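Local coordinates for beta-agarase D (Zobellia galactanivorans, PDB 4ASM), which hydrolyses the beta-1,4-galactosidic linkages of agarose at random with retention of anomeric configuration, as the catalytic GH16 domain of a secreted endo-beta-agarase, at residues 42-46 / 57-61; 160-164 / 221-227; 171-176 / 336-342; 260-266 / 283-289. All coordinates share one frame; numbering follows the deposited sequence.

Of the four contacts, interaction 2 is the buried one: two strands of the GH16 beta-sandwich packed through aliphatic side chains and a tryptophan, without a hydrogen bond between them. The other three have their centres about 20 to 23 Å from the centre of the chain and rely on polar chemistry. Interaction 1 joins two loops mainly through one asparagine amide, with one backbone bond beside it, near a substrate-binding glutamine assigned by similarity. Interaction 3 is a surface contact in which an arginine-carboxylate pair ties a turn to the start of a helix. Interaction 4 pairs two antiparallel strands by backbone bonds; a run of neighbouring antiparallel strands connects it to strand 220-229 of interaction 2.

Interaction 1. Residues 42-46 / 57-61; sequences TNNVV and YNKYH
Val-46 and Tyr-57 bring the two loop backbones closest, 5.5 Å between their CA atoms, and the Asn-58 N to Val-46 O hydrogen bond (3.2 Å) joins the two segments there. The rest of the polar work falls to the Asn-58 amide. With CG lodged between its backbone N and carbonyl carbon (chi1 60°), that amide reaches into the bend of residues 42-46. Asn-58 ND2 donates to Asn-44 O at 2.9 Å, a nearly straight bond that lies in the amide plane of Asn-58 and in the carbonyl plane of Asn-44. On the other branch Asn-58 OD1 accepts from Val-46 N, also at 2.9 Å, with the donor tilted from the carbonyl plane. A leucine in place of this asparagine would probably leave Asn-44 O and Val-46 N without their mates and let the bend drift. A water bridges ND2 to Thr-42 N. Farther out, CD of the extended Lys-59 lies 4.0 Å from Val-45 CG2, and its NZ goes on to Asn-70. Within residues 42-46, Thr-42 OG1 accepts from Asn-44 N in an ST turn. Since the backbone O of Asn-58 accepts from Gln-81 NE2, a substrate-binding residue by similarity, Asn-58 links the 42-46 loop to the probable rim of the agarose cleft.

Interaction 2. Residues 160-164 / 221-227; sequences EIDIM and IRIGVNW. With IMD (imidazole), chain C.
Ile-161 drives its CD1 methyl onto the face of the Trp-227 indole, 3.5 Å from the centroid of the five-membered ring and 17° off its normal, a CH-pi contact. This is the tight end of a buried layer between two strands of the sandwich. Ile-161 CG2 turns instead to Val-225 CG1, while Val-225 CG2 packs 3.6 Å from Ile-163 CG1. Ile-163 and Met-164 both face Ile-150 in a classic beta bulge. After it the fit eases: Met-164 CB meets Ile-223 CD1 at 3.8 Å, and Met-164 SD lies 4.3 Å from Ile-221 CD1. The other face of strand 160-162 is polar. There Glu-160, the nucleophile by similarity, runs extended, its CG anti to the backbone N (chi1 167°), and its OE2 accepts from N1 of an imidazole, probably from the crystallisation liquor, at 2.6 Å. That imidazole also bonds Glu-326. Glu-160 and Asp-162 thus line the probable substrate side, while the opposite face meets 221-227 through apolar contacts, with no hydrogen bond between the two segments.

Interaction 3. Residues 171-176 / 336-342; sequences GNDNRN and RSPNAAE
Arg-175 and Glu-342 meet end-on from opposite directions, guanidinium and carboxylate planes only 15° apart. Arg-175 NH2 reaches Glu-342 OE1 on its syn lone pair at 2.8 Å, and Arg-175 NH1 reaches Glu-342 OE2 at the same distance, a two-nitrogen salt bridge. The arginine chain runs extended from CG to NE, which carries the guanidinium out to the carboxylate. Arg-175 NH2 has a second acceptor in Ser-337 O (2.8 Å), which it meets from above the carbonyl plane. On its own side NH1 also binds Asp-173 OD1. That oxygen accepts Arg-175 N from the opposite face of its carboxylate, closing an Asx turn. Outside the segments, Tyr-335 O takes NE. Glu-342 is held just as fully: Glu-342 OE2 accepts Asn-172 N on its anti lone pair (2.7 Å), and OE1 also takes Asn-339 N. The Asn-172 and Asn-339 amides come from opposite directions with planes 34° apart. Asn-339 ND2 donates to Asn-172 OD1 at 3.1 Å, while a water links this ND2 to Asp-173 OD2. The guanidinium between Asp-173 and Glu-342 probably offsets the repulsion of the two carboxylates and favours their charged forms. Glu-342 N bonds Asn-339 OD1 at 2.9 Å, and with the return bond from Asn-339 N this is a capping box at the start of the short, weakly bonded helix 340-343, here tied by a salt-bridge network to the type I turn of residues 171-174.

Interaction 4. Residues 260-266 / 283-289; sequences QYTYPAG and QKMNIAS
Tyr-263 and Asn-286 form an antiparallel hydrogen-bonded pair, Asn-286 N to Tyr-263 O at 2.8 Å and Tyr-263 N to Asn-286 O at 3.1 Å. From CB the tyrosine leans across its neighbour: CG sits between the backbone N and carbonyl carbon (chi1 65°), which lays the ring over the Asn-286 side chain. Tyr-263 CD1 comes 4.2 Å from Ala-288 CB at the ring edge. One ring face lies over Asn-286 CB, which is 3.3 Å from Tyr-263 CZ; ring and amide planes are 81° apart. At the tip Tyr-263 OH accepts from Asn-286 ND2 (3.2 Å), and a water joins it to Ile-287 O. A valine here would probably uncover Asn-286 CB and leave its ND2 without the hydroxyl, freeing the amide to turn. Beyond the pair, the bent Met-285 side chain brings SD within 3.7 Å of Pro-264 CA, and Ala-265 N bonds Lys-284 O. Backbone bonds set the register of strands 259-264 and 282-288, and the tyrosine adds a side-chain hydrogen bond and a water bridge across them, on the face it shares with Asn-286 and Ala-288.

Interaction 1. Residues 42-46 / 57-61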
loop_
_atom_site.group_PDB
_atom_site.type_symbol
_atom_site.label_atom_id
_atom_site.label_comp_id
_atom_site.label_asym_id
_atom_site.label_seq_id
_atom_site.Cartn_x
_atom_site.Cartn_y
_atom_site.Cartn_z
ATOM N N THR A 42 -7.144 -0.120 -22.837
ATOM C CA THR A 42 -6.670 0.694 -23.955
ATOM C C THR A 42 -5.247 1.175 -23.695
ATOM O O THR A 42 -4.891 1.430 -22.532
ATOM C CB THR A 42 -7.614 1.915 -24.202
ATOM O OG1 THR A 42 -7.063 2.758 -25.218
ATOM C CG2 THR A 42 -7.797 2.736 -22.923
ATOM N N ASN A 43 -4.455 1.308 -24.759
ATOM C CA ASN A 43 -3.105 1.900 -24.719
ATOM C C ASN A 43 -3.141 3.404 -24.447
ATOM O O ASN A 43 -2.133 3.993 -24.080
ATOM C CB ASN A 43 -2.369 1.707 -26.066
ATOM C CG ASN A 43 -1.894 0.274 -26.311
ATOM O OD1 ASN A 43 -1.412 -0.409 -25.408
ATOM N ND2 ASN A 43 -1.997 -0.170 -27.567
ATOM N N ASN A 44 -4.289 4.040 -24.682
ATOM C CA ASN A 44 -4.392 5.475 -24.478
ATOM C C ASN A 44 -4.528 5.813 -23.006
ATOM O O ASN A 44 -5.116 5.039 -22.244
ATOM C CB ASN A 44 -5.569 6.052 -25.257
ATOM C CG ASN A 44 -5.472 5.769 -26.738
ATOM O OD1 ASN A 44 -4.395 5.867 -27.329
ATOM N ND2 ASN A 44 -6.588 5.369 -27.336
ATOM N N VAL A 45 -3.994 6.967 -22.621
ATOM C CA VAL A 45 -4.238 7.500 -21.277
ATOM C C VAL A 45 -5.636 8.090 -21.268
ATOM O O VAL A 45 -5.918 9.052 -22.004
ATOM C CB VAL A 45 -3.235 8.603 -20.896
ATOM C CG1 VAL A 45 -3.564 9.138 -19.492
ATOM C CG2 VAL A 45 -1.828 8.072 -20.968
ATOM N N VAL A 46 -6.517 7.487 -20.481
ATOM C CA VAL A 46 -7.918 7.888 -20.439
ATOM C C VAL A 46 -8.467 7.888 -19.011
ATOM O O VAL A 46 -7.949 7.195 -18.113
ATOM C CB VAL A 46 -8.815 6.955 -21.309
ATOM C CG1 VAL A 46 -8.388 6.957 -22.772
ATOM C CG2 VAL A 46 -8.807 5.531 -20.747
ATOM N N TYR A 57 -8.037 7.485 -13.729
ATOM C CA TYR A 57 -7.314 7.365 -14.999
ATOM C C TYR A 57 -6.292 6.232 -14.924
ATOM O O TYR A 57 -5.816 5.870 -13.833
ATOM C CB TYR A 57 -6.705 8.687 -15.493
ATOM C CG TYR A 57 -5.857 9.443 -14.505
ATOM C CD1 TYR A 57 -6.425 10.382 -13.651
ATOM C CD2 TYR A 57 -4.478 9.240 -14.436
ATOM C CE1 TYR A 57 -5.642 11.103 -12.751
ATOM C CE2 TYR A 57 -3.690 9.953 -13.537
ATOM C CZ TYR A 57 -4.279 10.875 -12.699
ATOM O OH TYR A 57 -3.486 11.577 -11.802
ATOM N N ASN A 58 -5.975 5.670 -16.089
ATOM C CA ASN A 58 -5.166 4.456 -16.190
ATOM C C ASN A 58 -3.667 4.718 -16.205
ATOM O O ASN A 58 -2.909 4.062 -16.949
ATOM C CB ASN A 58 -5.614 3.587 -17.387
ATOM C CG ASN A 58 -5.485 4.309 -18.734
ATOM O OD1 ASN A 58 -5.267 5.529 -18.791
ATOM N ND2 ASN A 58 -5.619 3.548 -19.826
ATOM N N LYS A 59 -3.228 5.635 -15.339
ATOM C CA LYS A 59 -1.823 5.976 -15.255
ATOM C C LYS A 59 -1.457 6.339 -13.818
ATOM O O LYS A 59 -2.318 6.706 -13.036
ATOM C CB LYS A 59 -1.519 7.145 -16.227
ATOM C CG LYS A 59 -0.056 7.526 -16.361
ATOM C CD LYS A 59 0.078 8.551 -17.495
ATOM C CE LYS A 59 1.511 9.034 -17.624
ATOM N NZ LYS A 59 1.706 9.768 -18.921
ATOM N N TYR A 60 -0.169 6.219 -13.509
ATOM C CA TYR A 60 0.380 6.759 -12.274
ATOM C C TYR A 60 0.064 8.253 -12.169
ATOM O O TYR A 60 -0.122 8.933 -13.171
ATOM C CB TYR A 60 1.880 6.543 -12.333
ATOM C CG TYR A 60 2.686 6.951 -11.143
ATOM C CD1 TYR A 60 2.469 6.367 -9.884
ATOM C CD2 TYR A 60 3.722 7.865 -11.274
ATOM C CE1 TYR A 60 3.276 6.704 -8.777
ATOM C CE2 TYR A 60 4.506 8.218 -10.179
ATOM C CZ TYR A 60 4.286 7.633 -8.936
ATOM O OH TYR A 60 5.078 7.977 -7.846
ATOM N N HIS A 61 0.031 8.758 -10.942
ATOM C CA HIS A 61 -0.600 10.051 -10.649
ATOM C C HIS A 61 0.094 11.271 -11.249
ATOM O O HIS A 61 1.326 11.334 -11.332
ATOM C CB HIS A 61 -0.784 10.207 -9.119
ATOM C CG HIS A 61 0.484 10.464 -8.351
ATOM N ND1 HIS A 61 0.470 11.118 -7.138
ATOM C CD2 HIS A 61 1.784 10.189 -8.620
ATOM C CE1 HIS A 61 1.705 11.213 -6.684
ATOM N NE2 HIS A 61 2.524 10.658 -7.560
HETATM O O HOH W 1 -6.658 0.436 -19.935
#

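Interaction 2. Residues 160-164 / 221-227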
loop_
_atom_site.group_PDB
_atom_site.type_symbol
_atom_site.label_atom_id
_atom_site.label_comp_id
_atom_site.label_asym_id
_atom_site.label_seq_id
_atom_site.Cartn_x
_atom_site.Cartn_y
_atom_site.Cartn_z
ATOM N N GLU A 160 3.064 9.470 2.035
ATOM C CA GLU A 160 2.373 8.271 1.529
ATOM C C GLU A 160 1.800 7.466 2.676
ATOM O O GLU A 160 2.436 7.335 3.715
ATOM C CB GLU A 160 3.359 7.417 0.731
ATOM C CG GLU A 160 2.884 6.013 0.400
ATOM C CD GLU A 160 3.913 5.231 -0.382
ATOM O OE1 GLU A 160 4.840 5.836 -0.970
ATOM O OE2 GLU A 160 3.760 3.980 -0.425
ATOM N N ILE A 161 0.592 6.958 2.481
ATOM C CA ILE A 161 -0.020 6.041 3.455
ATOM C C ILE A 161 -0.490 4.853 2.662
ATOM O O ILE A 161 -1.238 5.019 1.720
ATOM C CB ILE A 161 -1.217 6.695 4.177
ATOM C CG1 ILE A 161 -0.720 7.826 5.087
ATOM C CG2 ILE A 161 -2.039 5.648 4.961
ATOM C CD1 ILE A 161 -1.796 8.867 5.458
ATOM N N ASP A 162 -0.023 3.659 3.014
ATOM C CA ASP A 162 -0.438 2.476 2.277
ATOM C C ASP A 162 -1.651 1.852 2.943
ATOM O O ASP A 162 -1.818 1.943 4.168
ATOM C CB ASP A 162 0.700 1.466 2.168
ATOM C CG ASP A 162 1.882 2.018 1.440
ATOM O OD1 ASP A 162 1.718 3.000 0.683
ATOM O OD2 ASP A 162 2.981 1.496 1.643
ATOM N N ILE A 163 -2.502 1.250 2.118
ATOM C CA ILE A 163 -3.583 0.408 2.608
ATOM C C ILE A 163 -3.081 -1.036 2.571
ATOM O O ILE A 163 -3.085 -1.725 3.598
ATOM C CB ILE A 163 -4.865 0.609 1.800
ATOM C CG1 ILE A 163 -5.465 1.981 2.148
ATOM C CG2 ILE A 163 -5.875 -0.458 2.171
ATOM C CD1 ILE A 163 -5.708 2.885 1.011
ATOM N N MET A 164 -2.637 -1.483 1.404
ATOM C CA MET A 164 -2.088 -2.829 1.282
ATOM C C MET A 164 -0.813 -2.818 0.441
ATOM O O MET A 164 -0.773 -2.212 -0.635
ATOM C CB MET A 164 -3.108 -3.747 0.623
ATOM C CG MET A 164 -2.567 -5.170 0.364
ATOM S SD MET A 164 -3.778 -6.284 -0.389
ATOM C CE MET A 164 -4.003 -5.505 -1.991
ATOM N N ILE A 221 -9.895 -10.480 0.482
ATOM C CA ILE A 221 -9.912 -9.872 1.794
ATOM C C ILE A 221 -10.538 -8.484 1.681
ATOM O O ILE A 221 -10.620 -7.907 0.583
ATOM C CB ILE A 221 -8.483 -9.759 2.393
ATOM C CG1 ILE A 221 -7.580 -8.843 1.558
ATOM C CG2 ILE A 221 -7.814 -11.147 2.524
ATOM C CD1 ILE A 221 -6.228 -8.539 2.286
ATOM N N ARG A 222 -10.979 -7.944 2.813
ATOM C CA ARG A 222 -11.244 -6.514 2.923
ATOM C C ARG A 222 -10.086 -5.904 3.687
ATOM O O ARG A 222 -9.680 -6.423 4.734
ATOM C CB ARG A 222 -12.532 -6.251 3.699
ATOM C CG ARG A 222 -13.770 -6.628 2.952
ATOM C CD ARG A 222 -14.944 -6.033 3.686
ATOM N NE ARG A 222 -15.288 -6.726 4.927
ATOM C CZ ARG A 222 -15.427 -6.158 6.134
ATOM N NH1 ARG A 222 -15.211 -4.859 6.362
ATOM N NH2 ARG A 222 -15.807 -6.926 7.145
ATOM N N ILE A 223 -9.529 -4.824 3.168
ATOM C CA ILE A 223 -8.408 -4.170 3.857
ATOM C C ILE A 223 -8.588 -2.658 3.743
ATOM O O ILE A 223 -8.927 -2.145 2.675
ATOM C CB ILE A 223 -7.040 -4.673 3.334
ATOM C CG1 ILE A 223 -5.869 -4.053 4.116
ATOM C CG2 ILE A 223 -6.903 -4.463 1.828
ATOM C CD1 ILE A 223 -4.568 -4.843 3.919
ATOM N N GLY A 224 -8.337 -1.961 4.837
ATOM C CA GLY A 224 -8.566 -0.514 4.849
ATOM C C GLY A 224 -7.700 0.195 5.850
ATOM O O GLY A 224 -7.153 -0.425 6.759
ATOM N N VAL A 225 -7.576 1.499 5.660
ATOM C CA VAL A 225 -6.906 2.369 6.611
ATOM C C VAL A 225 -7.824 3.500 7.032
ATOM O O VAL A 225 -8.484 4.122 6.183
ATOM C CB VAL A 225 -5.556 2.921 6.066
ATOM C CG1 VAL A 225 -4.831 3.740 7.115
ATOM C CG2 VAL A 225 -4.681 1.811 5.691
ATOM N N ASN A 226 -7.873 3.738 8.344
ATOM C CA ASN A 226 -8.547 4.909 8.883
ATOM C C ASN A 226 -7.462 5.928 9.180
ATOM O O ASN A 226 -6.627 5.734 10.083
ATOM C CB ASN A 226 -9.356 4.547 10.136
ATOM C CG ASN A 226 -10.181 5.723 10.665
ATOM O OD1 ASN A 226 -10.518 6.650 9.926
ATOM N ND2 ASN A 226 -10.480 5.694 11.966
ATOM N N TRP A 227 -7.421 6.977 8.353
ATOM C CA TRP A 227 -6.467 8.062 8.511
ATOM C C TRP A 227 -7.150 9.091 9.400
ATOM O O TRP A 227 -8.019 9.859 8.965
ATOM C CB TRP A 227 -6.073 8.607 7.137
ATOM C CG TRP A 227 -5.106 9.740 7.158
ATOM C CD1 TRP A 227 -4.382 10.210 8.226
ATOM C CD2 TRP A 227 -4.728 10.539 6.031
ATOM N NE1 TRP A 227 -3.596 11.271 7.827
ATOM C CE2 TRP A 227 -3.799 11.492 6.487
ATOM C CE3 TRP A 227 -5.097 10.540 4.679
ATOM C CZ2 TRP A 227 -3.232 12.438 5.635
ATOM C CZ3 TRP A 227 -4.558 11.473 3.851
ATOM C CH2 TRP A 227 -3.622 12.407 4.321
HETATM N N1 IMD C . 4.030 2.029 -2.132
HETATM C C2 IMD C . 4.161 2.139 -3.465
HETATM N N3 IMD C . 4.122 0.903 -4.001
HETATM C C4 IMD C . 3.956 -0.002 -3.008
HETATM C C5 IMD C . 3.896 0.721 -1.824
#

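Interaction 3. Residues 171-176 / 336-342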
loop_
_atom_site.group_PDB
_atom_site.type_symbol
_atom_site.label_atom_id
_atom_site.label_comp_id
_atom_site.label_asym_id
_atom_site.label_seq_id
_atom_site.Cartn_x
_atom_site.Cartn_y
_atom_site.Cartn_z
ATOM N N GLY A 171 5.206 -18.443 -4.748
ATOM C CA GLY A 171 5.977 -18.943 -5.887
ATOM C C GLY A 171 5.770 -20.434 -6.077
ATOM O O GLY A 171 5.520 -21.157 -5.122
ATOM N N ASN A 172 5.888 -20.881 -7.318
ATOM C CA ASN A 172 5.749 -22.306 -7.614
ATOM C C ASN A 172 6.842 -23.152 -6.972
ATOM O O ASN A 172 6.634 -24.348 -6.773
ATOM C CB ASN A 172 5.622 -22.549 -9.120
ATOM C CG ASN A 172 6.868 -22.144 -9.907
ATOM O OD1 ASN A 172 7.883 -21.708 -9.357
ATOM N ND2 ASN A 172 6.788 -22.300 -11.218
ATOM N N ASP A 173 7.965 -22.532 -6.598
ATOM C CA ASP A 173 9.049 -23.214 -5.869
ATOM C C ASP A 173 9.162 -22.733 -4.416
ATOM O O ASP A 173 10.150 -23.021 -3.738
ATOM C CB ASP A 173 10.390 -23.030 -6.597
ATOM C CG ASP A 173 10.788 -21.560 -6.751
ATOM O OD1 ASP A 173 10.094 -20.704 -6.159
ATOM O OD2 ASP A 173 11.766 -21.271 -7.478
ATOM N N ASN A 174 8.167 -21.969 -3.945
ATOM C CA ASN A 174 8.146 -21.454 -2.570
ATOM C C ASN A 174 9.242 -20.454 -2.200
ATOM O O ASN A 174 9.427 -20.172 -1.026
ATOM C CB ASN A 174 8.087 -22.586 -1.520
ATOM C CG ASN A 174 6.702 -23.113 -1.340
ATOM O OD1 ASN A 174 5.780 -22.352 -1.061
ATOM N ND2 ASN A 174 6.531 -24.413 -1.512
ATOM N N ARG A 175 9.898 -19.873 -3.200
ATOM C CA ARG A 175 10.998 -18.930 -2.922
ATOM C C ARG A 175 10.551 -17.651 -2.186
ATOM O O ARG A 175 11.359 -16.958 -1.576
ATOM C CB ARG A 175 11.721 -18.578 -4.216
ATOM C CG ARG A 175 10.932 -17.706 -5.160
ATOM C CD ARG A 175 11.649 -17.699 -6.500
ATOM N NE ARG A 175 10.890 -16.954 -7.490
ATOM C CZ ARG A 175 9.768 -17.373 -8.063
ATOM N NH1 ARG A 175 9.243 -18.593 -7.754
ATOM N NH2 ARG A 175 9.160 -16.591 -8.944
ATOM N N ASN A 176 9.260 -17.345 -2.281
ATOM C CA ASN A 176 8.653 -16.188 -1.610
ATOM C C ASN A 176 7.742 -16.579 -0.429
ATOM O O ASN A 176 6.951 -15.775 0.037
ATOM C CB ASN A 176 7.846 -15.386 -2.642
ATOM C CG ASN A 176 7.490 -13.995 -2.156
ATOM O OD1 ASN A 176 8.356 -13.232 -1.739
ATOM N ND2 ASN A 176 6.203 -13.646 -2.233
ATOM N N ARG A 336 13.014 -13.190 -6.592
ATOM C CA ARG A 336 11.697 -13.561 -6.087
ATOM C C ARG A 336 10.553 -13.190 -7.033
ATOM O O ARG A 336 9.477 -13.762 -6.908
ATOM C CB ARG A 336 11.465 -13.101 -4.644
ATOM C CG ARG A 336 12.280 -13.943 -3.639
ATOM C CD ARG A 336 11.829 -13.698 -2.198
ATOM N NE ARG A 336 12.159 -12.328 -1.844
ATOM C CZ ARG A 336 13.320 -11.938 -1.317
ATOM N NH1 ARG A 336 14.289 -12.816 -1.029
ATOM N NH2 ARG A 336 13.507 -10.658 -1.081
ATOM N N SER A 337 10.808 -12.300 -8.008
ATOM C CA SER A 337 9.851 -11.943 -9.087
ATOM C C SER A 337 9.388 -13.157 -9.853
ATOM O O SER A 337 10.107 -14.155 -9.894
ATOM C CB SER A 337 10.500 -11.091 -10.192
ATOM O OG SER A 337 11.336 -10.063 -9.746
ATOM N N PRO A 338 8.234 -13.052 -10.532
ATOM C CA PRO A 338 7.667 -14.212 -11.241
ATOM C C PRO A 338 8.596 -14.852 -12.255
ATOM O O PRO A 338 9.396 -14.164 -12.897
ATOM C CB PRO A 338 6.445 -13.630 -11.945
ATOM C CG PRO A 338 6.025 -12.515 -11.033
ATOM C CD PRO A 338 7.331 -11.887 -10.620
ATOM N N ASN A 339 8.495 -16.173 -12.371
ATOM C CA ASN A 339 9.190 -16.867 -13.434
ATOM C C ASN A 339 8.251 -17.182 -14.593
ATOM O O ASN A 339 7.040 -16.950 -14.521
ATOM C CB ASN A 339 9.878 -18.112 -12.901
ATOM C CG ASN A 339 8.916 -19.088 -12.205
ATOM O OD1 ASN A 339 7.836 -19.408 -12.721
ATOM N ND2 ASN A 339 9.330 -19.592 -11.035
ATOM N N ALA A 340 8.813 -17.708 -15.677
ATOM C CA ALA A 340 8.027 -17.946 -16.882
ATOM C C ALA A 340 6.865 -18.912 -16.666
ATOM O O ALA A 340 5.763 -18.682 -17.165
ATOM C CB ALA A 340 8.932 -18.411 -18.027
ATOM N N ALA A 341 7.094 -19.998 -15.921
ATOM C CA ALA A 341 6.039 -20.960 -15.640
ATOM C C ALA A 341 4.871 -20.310 -14.897
ATOM O O ALA A 341 3.707 -20.529 -15.240
ATOM C CB ALA A 341 6.606 -22.176 -14.860
ATOM N N GLU A 342 5.176 -19.499 -13.882
ATOM C CA GLU A 342 4.136 -18.789 -13.140
ATOM C C GLU A 342 3.363 -17.823 -14.019
ATOM O O GLU A 342 2.161 -17.688 -13.871
ATOM C CB GLU A 342 4.763 -18.031 -11.977
ATOM C CG GLU A 342 5.239 -18.920 -10.838
ATOM C CD GLU A 342 6.289 -18.248 -9.957
ATOM O OE1 GLU A 342 6.731 -17.120 -10.274
ATOM O OE2 GLU A 342 6.710 -18.868 -8.961
HETATM O O HOH W 2 12.035 -19.544 -9.808
#

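Interaction 4. Residues 260-266 / 283-289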
loop_
_atom_site.group_PDB
_atom_site.type_symbol
_atom_site.label_atom_id
_atom_site.label_comp_id
_atom_site.label_asym_id
_atom_site.label_seq_id
_atom_site.Cartn_x
_atom_site.Cartn_y
_atom_site.Cartn_z
ATOM N N GLN A 260 -0.278 -6.432 20.860
ATOM C CA GLN A 260 1.033 -6.075 21.410
ATOM C C GLN A 260 1.305 -4.589 21.202
ATOM O O GLN A 260 1.132 -4.068 20.087
ATOM C CB GLN A 260 2.149 -6.913 20.817
ATOM C CG GLN A 260 3.466 -6.644 21.512
ATOM C CD GLN A 260 4.572 -7.526 21.049
ATOM O OE1 GLN A 260 5.128 -8.302 21.843
ATOM N NE2 GLN A 260 4.925 -7.419 19.794
ATOM N N TYR A 261 1.754 -3.913 22.263
ATOM C CA TYR A 261 1.997 -2.465 22.241
ATOM C C TYR A 261 3.483 -2.269 22.221
ATOM O O TYR A 261 4.201 -2.818 23.080
ATOM C CB TYR A 261 1.404 -1.800 23.497
ATOM C CG TYR A 261 -0.032 -2.175 23.708
ATOM C CD1 TYR A 261 -1.066 -1.470 23.074
ATOM C CD2 TYR A 261 -0.367 -3.273 24.506
ATOM C CE1 TYR A 261 -2.395 -1.848 23.224
ATOM C CE2 TYR A 261 -1.694 -3.650 24.684
ATOM C CZ TYR A 261 -2.696 -2.945 24.025
ATOM O OH TYR A 261 -4.004 -3.319 24.201
ATOM N N THR A 262 3.963 -1.531 21.227
ATOM C CA THR A 262 5.395 -1.361 21.069
ATOM C C THR A 262 5.788 0.063 20.708
ATOM O O THR A 262 4.956 0.875 20.340
ATOM C CB THR A 262 5.973 -2.318 19.997
ATOM O OG1 THR A 262 5.338 -2.036 18.744
ATOM C CG2 THR A 262 5.773 -3.805 20.372
ATOM N N TYR A 263 7.067 0.367 20.852
ATOM C CA TYR A 263 7.580 1.678 20.447
ATOM C C TYR A 263 9.079 1.514 20.111
ATOM O O TYR A 263 9.713 0.530 20.515
ATOM C CB TYR A 263 7.341 2.727 21.553
ATOM C CG TYR A 263 8.113 2.415 22.806
ATOM C CD1 TYR A 263 7.588 1.542 23.771
ATOM C CD2 TYR A 263 9.385 2.939 23.007
ATOM C CE1 TYR A 263 8.320 1.203 24.895
ATOM C CE2 TYR A 263 10.122 2.612 24.133
ATOM C CZ TYR A 263 9.579 1.744 25.076
ATOM O OH TYR A 263 10.303 1.381 26.201
ATOM N N PRO A 264 9.645 2.449 19.335
ATOM C CA PRO A 264 11.049 2.335 18.923
ATOM C C PRO A 264 12.042 2.337 20.084
ATOM O O PRO A 264 11.969 3.202 20.981
ATOM C CB PRO A 264 11.253 3.566 18.024
ATOM C CG PRO A 264 9.859 3.930 17.554
ATOM C CD PRO A 264 8.973 3.622 18.741
ATOM N N ALA A 265 12.942 1.356 20.062
ATOM C CA ALA A 265 13.987 1.234 21.085
ATOM C C ALA A 265 15.139 2.205 20.838
ATOM O O ALA A 265 15.813 2.624 21.775
ATOM C CB ALA A 265 14.493 -0.184 21.160
ATOM N N GLY A 266 15.413 2.540 19.581
ATOM C CA GLY A 266 16.510 3.448 19.309
ATOM C C GLY A 266 16.726 3.781 17.856
ATOM O O GLY A 266 16.385 2.998 16.950
ATOM N N GLN A 283 13.415 -3.235 12.682
ATOM C CA GLN A 283 13.555 -2.150 13.651
ATOM C C GLN A 283 13.406 -2.685 15.083
ATOM O O GLN A 283 12.449 -3.406 15.398
ATOM C CB GLN A 283 12.496 -1.083 13.402
ATOM C CG GLN A 283 12.498 -0.009 14.486
ATOM C CD GLN A 283 11.458 1.062 14.297
ATOM O OE1 GLN A 283 10.461 0.857 13.615
ATOM N NE2 GLN A 283 11.685 2.219 14.907
ATOM N N LYS A 284 14.372 -2.364 15.944
ATOM C CA LYS A 284 14.301 -2.792 17.343
ATOM C C LYS A 284 13.205 -2.029 18.076
ATOM O O LYS A 284 13.166 -0.784 18.058
ATOM C CB LYS A 284 15.656 -2.601 18.041
ATOM C CG LYS A 284 15.707 -3.222 19.433
ATOM C CD LYS A 284 17.058 -2.990 20.077
ATOM C CE LYS A 284 17.066 -3.558 21.502
ATOM N NZ LYS A 284 18.386 -3.260 22.131
ATOM N N MET A 285 12.304 -2.786 18.708
ATOM C CA MET A 285 11.159 -2.195 19.398
ATOM C C MET A 285 11.110 -2.711 20.836
ATOM O O MET A 285 11.532 -3.849 21.113
ATOM C CB MET A 285 9.847 -2.603 18.698
ATOM C CG MET A 285 9.809 -2.260 17.202
ATOM S SD MET A 285 9.738 -0.495 16.879
ATOM C CE MET A 285 8.008 -0.133 17.112
ATOM N N ASN A 286 10.622 -1.859 21.725
ATOM C CA ASN A 286 10.390 -2.275 23.105
ATOM C C ASN A 286 8.904 -2.541 23.336
ATOM O O ASN A 286 8.058 -2.038 22.616
ATOM C CB ASN A 286 10.851 -1.174 24.063
ATOM C CG ASN A 286 12.359 -1.035 24.129
ATOM O OD1 ASN A 286 13.114 -1.937 23.761
ATOM N ND2 ASN A 286 12.805 0.119 24.628
ATOM N N ILE A 287 8.609 -3.319 24.387
ATOM C CA ILE A 287 7.250 -3.692 24.752
ATOM C C ILE A 287 6.690 -2.721 25.780
ATOM O O ILE A 287 7.380 -2.363 26.759
ATOM C CB ILE A 287 7.236 -5.124 25.337
ATOM C CG1 ILE A 287 7.591 -6.105 24.231
ATOM C CG2 ILE A 287 5.875 -5.485 25.960
ATOM C CD1 ILE A 287 7.891 -7.482 24.736
ATOM N N ALA A 288 5.453 -2.299 25.541
ATOM C CA ALA A 288 4.708 -1.492 26.503
ATOM C C ALA A 288 3.417 -2.207 26.906
ATOM O O ALA A 288 3.117 -3.300 26.413
ATOM C CB ALA A 288 4.400 -0.103 25.930
ATOM N N SER A 289 2.662 -1.615 27.821
ATOM C CA SER A 289 1.482 -2.304 28.323
ATOM C C SER A 289 0.140 -1.729 27.854
ATOM O O SER A 289 -0.917 -2.235 28.238
ATOM C CB SER A 289 1.528 -2.346 29.835
ATOM O OG SER A 289 1.524 -1.041 30.328
HETATM O O HOH W 3 2.543 -5.337 24.538
HETATM O O HOH W 4 9.481 -0.736 27.456
HETATM O O HOH W 5 13.974 1.708 16.995
#